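Local coordinates for protein pilin, type IV (Thermus thermophilus, PDB 4BHR) that probably serves as a membrane-anchored pilin subunit of type IV pili, with its soluble domain facing the periplasm, at residues 13-18 / 61-66. Sequence-based numbering, arbitrary orientation.
Sequences NVATAV and FTVTAQ
With CG wedged between its own backbone N and carbonyl carbon (chi1 55°, the crowded position for this bond), Phe-61 lifts its ring from the strand to the helix, while Val-18 sets CG1 anti to the backbone N and drops that methyl onto the ring. The result is a textbook CH-pi contact: Val-18 CG1 stands 3.6 Å from the centroid of the Phe-61 ring and only 7° off the ring normal, the two side chains meeting tip to tip. The rim of the same ring is engaged as well. Ala-15 CB lies in the ring plane at 3.7 Å from Phe-61 CE1, and Val-63 CG2 also lies at the edge, so a single aromatic group is held over one face and along its border. The packing is as in type IV pilins, where the soluble part of the long N-terminal helix, here 6-20 in a fragment without the membrane-spanning segment, rests on an antiparallel sheet; 61-67 is its middle strand. Helix and strand segments run roughly antiparallel, their axes 8.8 Å apart at closest, and Ala-15 lies opposite Val-63 in register, their CA atoms 6.5 Å apart. Val-63 spreads its two methyls: CG1, anti to the backbone N, meets Val-14 CG1 obliquely at 3.7 Å, while CG2 leans to Ala-15 CB at 4.0 Å. No hydrogen bond joins the two segments, and all five touching residues are buried. Val-52 of the neighbouring strand 47-54 touches both Val-14 and Val-18, and Val-63 also touches Cys-36, which is disulfide-bonded to Cys-50.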
loop_
_atom_site.group_PDB
_atom_site.type_symbol
_atom_site.label_atom_id
_atom_site.label_comp_id
_atom_site.label_asym_id
_atom_site.label_seq_id
_atom_site.Cartn_x
_atom_site.Cartn_y
_atom_site.Cartn_z
ATOM N N ASN A 13 -5.073 -2.010 -5.052
ATOM C CA ASN A 13 -4.741 -1.278 -6.237
ATOM C C ASN A 13 -3.504 -0.368 -6.035
ATOM O O ASN A 13 -2.656 -0.234 -6.928
ATOM C CB ASN A 13 -5.965 -0.503 -6.758
ATOM C CG ASN A 13 -7.126 -1.430 -7.187
ATOM O OD1 ASN A 13 -6.950 -2.615 -7.555
ATOM N ND2 ASN A 13 -8.337 -0.887 -7.118
ATOM N N VAL A 14 -3.360 0.199 -4.834
ATOM C CA VAL A 14 -2.154 0.954 -4.487
ATOM C C VAL A 14 -0.951 0.033 -4.540
ATOM O O VAL A 14 0.114 0.385 -5.066
ATOM C CB VAL A 14 -2.270 1.633 -3.112
ATOM C CG1 VAL A 14 -0.904 2.145 -2.634
ATOM C CG2 VAL A 14 -3.248 2.786 -3.159
ATOM N N ALA A 15 -1.097 -1.153 -3.973
ATOM C CA ALA A 15 0.013 -2.121 -4.017
ATOM C C ALA A 15 0.445 -2.498 -5.443
ATOM O O ALA A 15 1.626 -2.484 -5.753
ATOM C CB ALA A 15 -0.338 -3.371 -3.197
ATOM N N THR A 16 -0.528 -2.746 -6.327
ATOM C CA THR A 16 -0.252 -2.920 -7.763
ATOM C C THR A 16 0.522 -1.766 -8.384
ATOM O O THR A 16 1.527 -1.984 -9.116
ATOM C CB THR A 16 -1.563 -3.181 -8.534
ATOM O OG1 THR A 16 -2.112 -4.401 -8.051
ATOM C CG2 THR A 16 -1.249 -3.364 -10.053
ATOM N N ALA A 17 0.096 -0.536 -8.059
ATOM C CA ALA A 17 0.736 0.660 -8.565
ATOM C C ALA A 17 2.160 0.863 -8.042
ATOM O O ALA A 17 3.033 1.343 -8.760
ATOM C CB ALA A 17 -0.143 1.889 -8.285
ATOM N N VAL A 18 2.413 0.514 -6.783
ATOM C CA VAL A 18 3.755 0.622 -6.227
ATOM C C VAL A 18 4.651 -0.411 -6.910
ATOM O O VAL A 18 5.781 -0.091 -7.266
ATOM C CB VAL A 18 3.744 0.330 -4.679
ATOM C CG1 VAL A 18 5.189 0.224 -4.143
ATOM C CG2 VAL A 18 2.923 1.336 -3.892
ATOM N N PHE A 61 7.044 -4.165 0.432
ATOM C CA PHE A 61 6.459 -2.947 1.012
ATOM C C PHE A 61 5.133 -3.305 1.672
ATOM O O PHE A 61 4.550 -4.368 1.431
ATOM C CB PHE A 61 6.239 -1.864 -0.082
ATOM C CG PHE A 61 5.403 -2.364 -1.245
ATOM C CD1 PHE A 61 4.007 -2.231 -1.187
ATOM C CD2 PHE A 61 5.977 -2.967 -2.364
ATOM C CE1 PHE A 61 3.194 -2.727 -2.226
ATOM C CE2 PHE A 61 5.186 -3.465 -3.390
ATOM C CZ PHE A 61 3.791 -3.341 -3.332
ATOM N N THR A 62 4.637 -2.396 2.459
ATOM C CA THR A 62 3.320 -2.568 3.128
ATOM C C THR A 62 2.483 -1.320 2.860
ATOM O O THR A 62 2.937 -0.184 3.038
ATOM C CB THR A 62 3.466 -2.752 4.654
ATOM O OG1 THR A 62 4.246 -3.939 4.920
ATOM C CG2 THR A 62 2.063 -2.944 5.347
ATOM N N VAL A 63 1.229 -1.536 2.457
ATOM C CA VAL A 63 0.289 -0.444 2.245
ATOM C C VAL A 63 -0.695 -0.504 3.383
ATOM O O VAL A 63 -1.272 -1.584 3.643
ATOM C CB VAL A 63 -0.508 -0.670 0.910
ATOM C CG1 VAL A 63 -1.435 0.533 0.660
ATOM C CG2 VAL A 63 0.461 -0.830 -0.244
ATOM N N THR A 64 -0.891 0.626 4.060
ATOM C CA THR A 64 -1.797 0.644 5.209
ATOM C C THR A 64 -2.805 1.776 5.145
ATOM O O THR A 64 -2.434 2.919 4.966
ATOM C CB THR A 64 -1.003 0.805 6.511
ATOM O OG1 THR A 64 -0.044 -0.260 6.617
ATOM C CG2 THR A 64 -2.012 0.720 7.699
ATOM N N ALA A 65 -4.083 1.444 5.327
ATOM C CA ALA A 65 -5.147 2.450 5.312
ATOM C C ALA A 65 -5.885 2.439 6.646
ATOM O O ALA A 65 -6.264 1.397 7.154
ATOM C CB ALA A 65 -6.125 2.271 4.160
ATOM N N GLN A 66 -6.025 3.615 7.211
ATOM C CA GLN A 66 -6.776 3.755 8.418
ATOM C C GLN A 66 -8.197 4.089 7.984
ATOM O O GLN A 66 -8.385 4.915 7.102
ATOM C CB GLN A 66 -6.142 4.839 9.268
ATOM C CG GLN A 66 -6.641 4.846 10.684
ATOM C CD GLN A 66 -6.091 6.027 11.456
ATOM O OE1 GLN A 66 -5.006 6.532 11.154
ATOM N NE2 GLN A 66 -6.845 6.490 12.434
#